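Long-range contacts in fructose-like phosphotransferase enzyme IIB component 3 (Escherichia coli K12, PDB 4TN5), which probably passes a phosphoryl group, carried on a cysteine, from its EIIA partner to fructose or a similar sugar during uptake by the bacterial phosphotransferase system: residues Val7-Val11 against Thr64-Leu68; Val59-Asp65 against Arg78-Ile84; Ala20-Leu24 against Phe87-Pro91. All coordinates share one frame; numbering follows the deposited sequence.

Contact 1: residues Val7-Val11 against Thr64-Leu68; sequences VTACV and TDIEL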
loop_
_atom_site.group_PDB
_atom_site.type_symbol
_atom_site.label_atom_id
_atom_site.label_comp_id
_atom_site.label_asym_id
_atom_site.label_seq_id
_atom_site.Cartn_x
_atom_site.Cartn_y
_atom_site.Cartn_z
ATOM N N VAL A 7 -8.543 -13.349 0.513
ATOM C CA VAL A 7 -9.913 -13.039 0.885
ATOM C C VAL A 7 -10.696 -12.610 -0.347
ATOM O O VAL A 7 -10.334 -11.644 -1.021
ATOM C CB VAL A 7 -9.989 -11.922 1.941
ATOM C CG1 VAL A 7 -11.440 -11.577 2.231
ATOM C CG2 VAL A 7 -9.276 -12.340 3.217
ATOM N N THR A 8 -11.760 -13.344 -0.648
ATOM C CA THR A 8 -12.651 -12.978 -1.737
ATOM C C THR A 8 -13.955 -12.455 -1.150
ATOM O O THR A 8 -14.524 -13.067 -0.246
ATOM C CB THR A 8 -12.934 -14.172 -2.665
ATOM O OG1 THR A 8 -13.530 -15.235 -1.913
ATOM C CG2 THR A 8 -11.642 -14.671 -3.291
ATOM N N ALA A 9 -14.427 -11.320 -1.653
ATOM C CA ALA A 9 -15.618 -10.704 -1.083
ATOM C C ALA A 9 -16.576 -10.144 -2.126
ATOM O O ALA A 9 -16.166 -9.487 -3.083
ATOM C CB ALA A 9 -15.231 -9.624 -0.089
ATOM N N CYS A 10 -17.860 -10.407 -1.921
ATOM C CA CYS A 10 -18.911 -9.874 -2.775
ATOM C C CYS A 10 -20.209 -9.721 -2.000
ATOM O O CYS A 10 -20.623 -10.647 -1.305
ATOM C CB CYS A 10 -19.161 -10.799 -3.962
ATOM S SG CYS A 10 -20.653 -10.352 -4.871
ATOM N N VAL A 11 -20.855 -8.564 -2.115
ATOM C CA VAL A 11 -22.161 -8.381 -1.491
ATOM C C VAL A 11 -23.226 -9.264 -2.121
ATOM O O VAL A 11 -24.080 -9.806 -1.423
ATOM C CB VAL A 11 -22.665 -6.912 -1.534
ATOM C CG1 VAL A 11 -21.858 -6.041 -0.606
ATOM C CG2 VAL A 11 -22.647 -6.360 -2.968
ATOM N N THR A 64 -11.655 -8.164 -3.778
ATOM C CA THR A 64 -12.874 -7.604 -3.210
ATOM C C THR A 64 -13.348 -6.318 -3.877
ATOM O O THR A 64 -12.549 -5.479 -4.294
ATOM C CB THR A 64 -12.713 -7.343 -1.700
ATOM O OG1 THR A 64 -13.907 -6.739 -1.186
ATOM C CG2 THR A 64 -11.528 -6.423 -1.435
ATOM N N ASP A 65 -14.666 -6.181 -3.971
ATOM C CA ASP A 65 -15.282 -4.934 -4.388
ATOM C C ASP A 65 -15.529 -4.115 -3.132
ATOM O O ASP A 65 -15.373 -2.894 -3.124
ATOM C CB ASP A 65 -16.625 -5.209 -5.068
ATOM C CG ASP A 65 -16.519 -6.229 -6.184
ATOM O OD1 ASP A 65 -15.500 -6.222 -6.905
ATOM O OD2 ASP A 65 -17.456 -7.041 -6.335
ATOM N N ILE A 66 -15.896 -4.814 -2.063
ATOM C CA ILE A 66 -16.402 -4.184 -0.851
ATOM C C ILE A 66 -15.342 -3.933 0.214
ATOM O O ILE A 66 -14.146 -4.112 -0.017
ATOM C CB ILE A 66 -17.513 -5.039 -0.227
ATOM C CG1 ILE A 66 -16.931 -6.341 0.332
ATOM C CG2 ILE A 66 -18.568 -5.341 -1.265
ATOM C CD1 ILE A 66 -17.926 -7.178 1.101
ATOM N N GLU A 67 -15.808 -3.514 1.384
ATOM C CA GLU A 67 -14.948 -3.249 2.526
ATOM C C GLU A 67 -14.805 -4.526 3.343
ATOM O O GLU A 67 -15.784 -5.031 3.892
ATOM C CB GLU A 67 -15.567 -2.149 3.387
ATOM C CG GLU A 67 -15.887 -0.876 2.619
ATOM C CD GLU A 67 -16.318 0.258 3.524
ATOM O OE1 GLU A 67 -15.739 0.395 4.621
ATOM O OE2 GLU A 67 -17.239 1.012 3.138
ATOM N N LEU A 68 -13.587 -5.052 3.413
ATOM C CA LEU A 68 -13.332 -6.294 4.133
ATOM C C LEU A 68 -13.471 -6.130 5.639
ATOM O O LEU A 68 -12.966 -5.168 6.218
ATOM C CB LEU A 68 -11.929 -6.824 3.829
ATOM C CG LEU A 68 -11.576 -7.175 2.386
ATOM C CD1 LEU A 68 -10.167 -7.742 2.317
ATOM C CD2 LEU A 68 -12.583 -8.158 1.829
#

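Contact 2: residues Val59-Asp65 against Arg78-Ile84; sequences VALLITD and RYVQCSI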
loop_
_atom_site.group_PDB
_atom_site.type_symbol
_atom_site.label_atom_id
_atom_site.label_comp_id
_atom_site.label_asym_id
_atom_site.label_seq_id
_atom_site.Cartn_x
_atom_site.Cartn_y
_atom_site.Cartn_z
ATOM N N VAL A 59 2.670 -13.374 1.218
ATOM C CA VAL A 59 1.899 -12.332 0.549
ATOM C C VAL A 59 0.405 -12.635 0.658
ATOM O O VAL A 59 0.001 -13.796 0.697
ATOM C CB VAL A 59 2.317 -12.187 -0.937
ATOM C CG1 VAL A 59 2.086 -13.487 -1.688
ATOM C CG2 VAL A 59 1.589 -11.027 -1.610
ATOM N N ALA A 60 -0.409 -11.587 0.735
ATOM C CA ALA A 60 -1.856 -11.748 0.768
ATOM C C ALA A 60 -2.478 -11.289 -0.546
ATOM O O ALA A 60 -1.940 -10.418 -1.226
ATOM C CB ALA A 60 -2.449 -10.975 1.936
ATOM N N LEU A 61 -3.603 -11.889 -0.914
ATOM C CA LEU A 61 -4.344 -11.444 -2.087
ATOM C C LEU A 61 -5.758 -11.053 -1.688
ATOM O O LEU A 61 -6.510 -11.864 -1.148
ATOM C CB LEU A 61 -4.369 -12.524 -3.169
ATOM C CG LEU A 61 -5.083 -12.133 -4.465
ATOM C CD1 LEU A 61 -4.526 -10.830 -5.014
ATOM C CD2 LEU A 61 -4.966 -13.240 -5.500
ATOM N N LEU A 62 -6.115 -9.801 -1.948
ATOM C CA LEU A 62 -7.422 -9.292 -1.562
ATOM C C LEU A 62 -8.299 -9.059 -2.783
ATOM O O LEU A 62 -8.193 -8.034 -3.456
ATOM C CB LEU A 62 -7.272 -8.007 -0.745
ATOM C CG LEU A 62 -6.327 -8.132 0.451
ATOM C CD1 LEU A 62 -6.241 -6.823 1.219
ATOM C CD2 LEU A 62 -6.755 -9.272 1.367
ATOM N N ILE A 63 -9.160 -10.029 -3.064
ATOM C CA ILE A 63 -10.067 -9.952 -4.198
ATOM C C ILE A 63 -11.429 -9.471 -3.719
ATOM O O ILE A 63 -12.264 -10.269 -3.301
ATOM C CB ILE A 63 -10.230 -11.327 -4.862
ATOM C CG1 ILE A 63 -8.869 -12.017 -4.991
ATOM C CG2 ILE A 63 -10.911 -11.190 -6.213
ATOM C CD1 ILE A 63 -8.945 -13.430 -5.521
ATOM N N THR A 64 -11.655 -8.164 -3.778
ATOM C CA THR A 64 -12.874 -7.604 -3.210
ATOM C C THR A 64 -13.348 -6.318 -3.877
ATOM O O THR A 64 -12.549 -5.479 -4.294
ATOM C CB THR A 64 -12.713 -7.343 -1.700
ATOM O OG1 THR A 64 -13.907 -6.739 -1.186
ATOM C CG2 THR A 64 -11.528 -6.423 -1.435
ATOM N N ASP A 65 -14.666 -6.181 -3.971
ATOM C CA ASP A 65 -15.282 -4.934 -4.388
ATOM C C ASP A 65 -15.529 -4.115 -3.132
ATOM O O ASP A 65 -15.373 -2.894 -3.124
ATOM C CB ASP A 65 -16.625 -5.209 -5.068
ATOM C CG ASP A 65 -16.519 -6.229 -6.184
ATOM O OD1 ASP A 65 -15.500 -6.222 -6.905
ATOM O OD2 ASP A 65 -17.456 -7.041 -6.335
ATOM N N ARG A 78 2.710 -7.905 2.831
ATOM C CA ARG A 78 2.825 -7.657 1.408
ATOM C C ARG A 78 1.509 -8.130 0.827
ATOM O O ARG A 78 1.097 -9.259 1.089
ATOM C CB ARG A 78 3.943 -8.504 0.811
ATOM C CG ARG A 78 5.332 -8.219 1.332
ATOM C CD ARG A 78 6.294 -9.261 0.792
ATOM N NE ARG A 78 7.688 -8.880 0.980
ATOM C CZ ARG A 78 8.403 -8.225 0.075
ATOM N NH1 ARG A 78 7.853 -7.869 -1.077
ATOM N NH2 ARG A 78 9.667 -7.915 0.324
ATOM N N TYR A 79 0.829 -7.288 0.058
ATOM C CA TYR A 79 -0.401 -7.750 -0.577
ATOM C C TYR A 79 -0.779 -7.066 -1.885
ATOM O O TYR A 79 -0.350 -5.949 -2.177
ATOM C CB TYR A 79 -1.585 -7.752 0.408
ATOM C CG TYR A 79 -2.134 -6.397 0.802
ATOM C CD1 TYR A 79 -3.016 -5.713 -0.027
ATOM C CD2 TYR A 79 -1.807 -5.823 2.023
ATOM C CE1 TYR A 79 -3.531 -4.483 0.336
ATOM C CE2 TYR A 79 -2.321 -4.594 2.396
ATOM C CZ TYR A 79 -3.182 -3.929 1.547
ATOM O OH TYR A 79 -3.695 -2.707 1.913
ATOM N N VAL A 80 -1.584 -7.775 -2.668
ATOM C CA VAL A 80 -2.179 -7.242 -3.879
ATOM C C VAL A 80 -3.686 -7.191 -3.676
ATOM O O VAL A 80 -4.287 -8.162 -3.220
ATOM C CB VAL A 80 -1.876 -8.137 -5.094
ATOM C CG1 VAL A 80 -2.545 -7.586 -6.345
ATOM C CG2 VAL A 80 -0.379 -8.262 -5.297
ATOM N N GLN A 81 -4.293 -6.056 -3.998
ATOM C CA GLN A 81 -5.739 -5.922 -3.881
ATOM C C GLN A 81 -6.375 -5.586 -5.223
ATOM O O GLN A 81 -5.868 -4.750 -5.971
ATOM C CB GLN A 81 -6.109 -4.865 -2.838
ATOM C CG GLN A 81 -7.609 -4.654 -2.688
ATOM C CD GLN A 81 -7.967 -3.819 -1.476
ATOM O OE1 GLN A 81 -7.186 -3.707 -0.531
ATOM N NE2 GLN A 81 -9.157 -3.228 -1.494
ATOM N N CYS A 82 -7.487 -6.249 -5.523
ATOM C CA CYS A 82 -8.235 -5.983 -6.743
ATOM C C CYS A 82 -9.698 -6.355 -6.551
ATOM O O CYS A 82 -10.050 -7.065 -5.610
ATOM C CB CYS A 82 -7.646 -6.768 -7.917
ATOM S SG CYS A 82 -7.810 -8.561 -7.772
ATOM N N SER A 83 -10.551 -5.866 -7.445
ATOM C CA SER A 83 -11.966 -6.204 -7.407
ATOM C C SER A 83 -12.177 -7.609 -7.958
ATOM O O SER A 83 -11.310 -8.148 -8.646
ATOM C CB SER A 83 -12.779 -5.189 -8.209
ATOM O OG SER A 83 -12.281 -5.062 -9.529
ATOM N N ILE A 84 -13.331 -8.198 -7.653
ATOM C CA ILE A 84 -13.647 -9.545 -8.125
ATOM C C ILE A 84 -13.761 -9.616 -9.642
ATOM O O ILE A 84 -13.089 -10.422 -10.286
ATOM C CB ILE A 84 -14.947 -10.098 -7.506
ATOM C CG1 ILE A 84 -14.677 -10.637 -6.103
ATOM C CG2 ILE A 84 -15.521 -11.217 -8.372
ATOM C CD1 ILE A 84 -15.801 -11.504 -5.563
#

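Contact 3: residues Ala20-Leu24 against Phe87-Pro91; sequences AAERL and FLREP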
loop_
_atom_site.group_PDB
_atom_site.type_symbol
_atom_site.label_atom_id
_atom_site.label_comp_id
_atom_site.label_asym_id
_atom_site.label_seq_id
_atom_site.Cartn_x
_atom_site.Cartn_y
_atom_site.Cartn_z
ATOM N N ALA A 20 -14.337 -17.104 -7.606
ATOM C CA ALA A 20 -13.103 -16.353 -7.420
ATOM C C ALA A 20 -12.130 -17.183 -6.595
ATOM O O ALA A 20 -10.953 -17.302 -6.937
ATOM C CB ALA A 20 -13.386 -15.025 -6.738
ATOM N N ALA A 21 -12.636 -17.760 -5.509
ATOM C CA ALA A 21 -11.844 -18.642 -4.663
ATOM C C ALA A 21 -11.454 -19.889 -5.444
ATOM O O ALA A 21 -10.342 -20.399 -5.306
ATOM C CB ALA A 21 -12.628 -19.021 -3.418
ATOM N N GLU A 22 -12.381 -20.371 -6.267
ATOM C CA GLU A 22 -12.151 -21.544 -7.101
ATOM C C GLU A 22 -10.969 -21.349 -8.039
ATOM O O GLU A 22 -10.029 -22.144 -8.040
ATOM C CB GLU A 22 -13.405 -21.868 -7.919
ATOM C CG GLU A 22 -13.282 -23.082 -8.831
ATOM C CD GLU A 22 -13.142 -24.391 -8.077
ATOM O OE1 GLU A 22 -13.377 -24.413 -6.850
ATOM O OE2 GLU A 22 -12.805 -25.407 -8.719
ATOM N N ARG A 23 -11.027 -20.287 -8.837
ATOM C CA ARG A 23 -9.987 -20.013 -9.818
ATOM C C ARG A 23 -8.630 -19.840 -9.147
ATOM O O ARG A 23 -7.620 -20.307 -9.659
ATOM C CB ARG A 23 -10.335 -18.777 -10.654
ATOM C CG ARG A 23 -9.368 -18.523 -11.804
ATOM C CD ARG A 23 -10.092 -18.441 -13.142
ATOM N NE ARG A 23 -10.742 -17.150 -13.358
ATOM C CZ ARG A 23 -11.889 -16.989 -14.012
ATOM N NH1 ARG A 23 -12.530 -18.034 -14.507
ATOM N NH2 ARG A 23 -12.403 -15.781 -14.169
ATOM N N LEU A 24 -8.617 -19.194 -7.986
ATOM C CA LEU A 24 -7.368 -18.929 -7.282
ATOM C C LEU A 24 -6.735 -20.200 -6.719
ATOM O O LEU A 24 -5.518 -20.374 -6.784
ATOM C CB LEU A 24 -7.586 -17.914 -6.162
ATOM C CG LEU A 24 -6.313 -17.475 -5.444
ATOM C CD1 LEU A 24 -5.355 -16.835 -6.431
ATOM C CD2 LEU A 24 -6.653 -16.511 -4.332
ATOM N N PHE A 87 -10.367 -9.744 -11.185
ATOM C CA PHE A 87 -9.660 -11.012 -11.053
ATOM C C PHE A 87 -10.267 -12.028 -12.006
ATOM O O PHE A 87 -9.565 -12.864 -12.581
ATOM C CB PHE A 87 -9.751 -11.529 -9.619
ATOM C CG PHE A 87 -9.167 -12.898 -9.431
ATOM C CD1 PHE A 87 -7.799 -13.068 -9.314
ATOM C CD2 PHE A 87 -9.985 -14.013 -9.368
ATOM C CE1 PHE A 87 -7.257 -14.324 -9.140
ATOM C CE2 PHE A 87 -9.447 -15.273 -9.194
ATOM C CZ PHE A 87 -8.082 -15.427 -9.080
ATOM N N LEU A 88 -11.581 -11.943 -12.171
ATOM C CA LEU A 88 -12.276 -12.855 -13.062
ATOM C C LEU A 88 -11.930 -12.662 -14.540
ATOM O O LEU A 88 -11.601 -13.637 -15.223
ATOM C CB LEU A 88 -13.793 -12.820 -12.845
ATOM C CG LEU A 88 -14.305 -13.426 -11.537
ATOM C CD1 LEU A 88 -15.822 -13.553 -11.578
ATOM C CD2 LEU A 88 -13.657 -14.777 -11.279
ATOM N N ARG A 89 -11.978 -11.421 -15.031
ATOM C CA ARG A 89 -11.851 -11.202 -16.476
ATOM C C ARG A 89 -10.480 -11.685 -16.899
ATOM O O ARG A 89 -10.355 -12.442 -17.854
ATOM C CB ARG A 89 -12.130 -9.763 -16.901
ATOM C CG ARG A 89 -11.004 -8.761 -16.821
ATOM C CD ARG A 89 -11.643 -7.449 -17.191
ATOM N NE ARG A 89 -12.613 -7.033 -16.163
ATOM C CZ ARG A 89 -12.282 -6.298 -15.103
ATOM N NH1 ARG A 89 -11.035 -5.895 -14.954
ATOM N NH2 ARG A 89 -13.181 -5.932 -14.211
ATOM N N GLU A 90 -9.448 -11.248 -16.189
ATOM C CA GLU A 90 -8.105 -11.723 -16.480
ATOM C C GLU A 90 -7.216 -11.902 -15.254
ATOM O O GLU A 90 -6.692 -10.930 -14.696
ATOM C CB GLU A 90 -7.453 -10.758 -17.472
ATOM C CG GLU A 90 -6.127 -11.281 -18.009
ATOM C CD GLU A 90 -5.520 -10.382 -19.064
ATOM O OE1 GLU A 90 -5.242 -9.206 -18.756
ATOM O OE2 GLU A 90 -5.324 -10.854 -20.205
ATOM N N PRO A 91 -7.030 -13.162 -14.843
ATOM C CA PRO A 91 -6.327 -13.483 -13.599
ATOM C C PRO A 91 -4.790 -13.526 -13.653
ATOM O O PRO A 91 -4.181 -13.408 -12.593
ATOM C CB PRO A 91 -6.896 -14.865 -13.229
ATOM C CG PRO A 91 -7.720 -15.332 -14.440
ATOM C CD PRO A 91 -7.457 -14.371 -15.560
#

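Contact 1: residues Val7-Val11 against Thr64-Leu68
The CB methyl of A9 is met by T64 and by two side chains of the loop that follows it, I66 and L68. I66 brings CG1 to 3.7 Å from A9 CB, and L68 brings CD2 to 3.6 Å from that CB. L68 CD2 is shared with V7, whose CG1 lies 3.6 Å away; a chi1 of 176° sets V7 CG1 anti to the backbone N and so carries it to L68, the two side chains running antiparallel past one another. V11 CG1 presses on I66 CG2 at 3.4 Å, tighter than usual for two methyls.

The polar part is local to residues 64-68. T64 OG1, 3.4 Å from A9 CB, donates to I66 O at 2.9 Å from above the carbonyl plane, bridging T64 to I66 across the turn that faces the A9 methyl.

Backbone pairing ends here: A9 and T64 form a parallel bridge, V7 bonds through its backbone to L61 and I63, and A9 N to I63 O. Past A9 the chains diverge, and C10 directs its CB away, its side chain touching H16, T17 and I84. A cysteine just beyond the first parallel strand marks the EIIB phosphocysteine site, and C10 is the inferred phosphorylated residue.

Contact 2: residues Val59-Asp65 against Arg78-Ile84
L62 lays its CD1 over one face of the Y79 ring, 3.6 Å from Y79 CD1 and offset toward the rim, a CH-pi contact that illustrates how neighbouring parallel strands of an α/β sheet pack their side chains. The ring also meets that of H109 on the next strand, 108-111, and lies near a bound nickel ion. Reduced to an alanine, position 62 would lack the CD1 methyl, so the Y79 ring would probably lose its cover on that face and be more easily turned.

Five backbone hydrogen bonds zip the strands together, from A60 N to R78 O at one end to T64 N to C82 O at the other; L62 N to V80 O, 2.8 Å long, is almost straight at 178°. On the L62 face, Q81, extended beyond CG, packs its CG on L62 CB at 3.9 Å and carries NE2 across T64 CG2. On the opposite face L61 and V80 point the same way, with L61 CD1 3.8 Å from V80 CB, under helix 92-103. Further on, I63 lies roughly perpendicular to I84, I63 CG2 to I84 CG1 at 3.8 Å.

Where strand 79-82 gives way to helix 84-89, S83 takes the N-cap position. The carboxylate of D65, though poorly ordered, reaches over to the helix start: I84 N donates to D65 OD1 at 3.0 Å, approaching from above the carboxylate plane.

Contact 3: residues Ala20-Leu24 against Phe87-Pro91
F87 inserts its ring against the helix turn formed by A20, R23 and L24. The apolar packing is made by the far end of the ring: F87 CZ lies 3.9 Å from L24 CB, the two side chains crossing at about a right angle, while F87 CE2 lies 3.9 Å from R23 CB. A chi1 of 174° swings the F87 ring away from its own helix and toward this turn. F87 and L24 both rest on I63, so helices 18-30 and 84-89 share one face of the sheet.

A backbone polar atom joins this packing. A20 O accepts the helical bond from L24 N and also has F87 CE2 at 3.4 Å.

The third kind of contact belongs to the R23 guanidinium. The R23 chain, bent at chi2 and chi3, runs back past F87, the guanidinium and ring planes 29° apart. P91 CG meets R23 NE at 3.7 Å, L88 CD2 meets R23 CZ at 3.9 Å, and L88 CA lies at the edge of the group, in its plane. R23 NH2 lies 2.5 Å from L88 O, a separation too short to rely on. A cationic group set beside the last turn of helix 84-89 would probably be favoured by the partial negative charge of that helix end.

In the fold
Starting from the N terminus, residues 7-11 span the end of strand 3-9 and the start of the loop after it; contact 1 joins them to the loop 64-68 and so closes a span of 52 residues. Helix 18-30 follows, and contact 3 carries its residues 20-24 to the end of helix 84-89; begun within the span of contact 1 and finished beyond it, contact 3 crosses contact 1. Contact 2 lies wholly within the reach of contact 3, closing a 12-residue span without helix or strand, and shares T64 and D65 with contact 1. Contacts 1 and 2 thus link three adjacent parallel strands, and contact 3 joins two helices over the face carrying L61, I63 and C82.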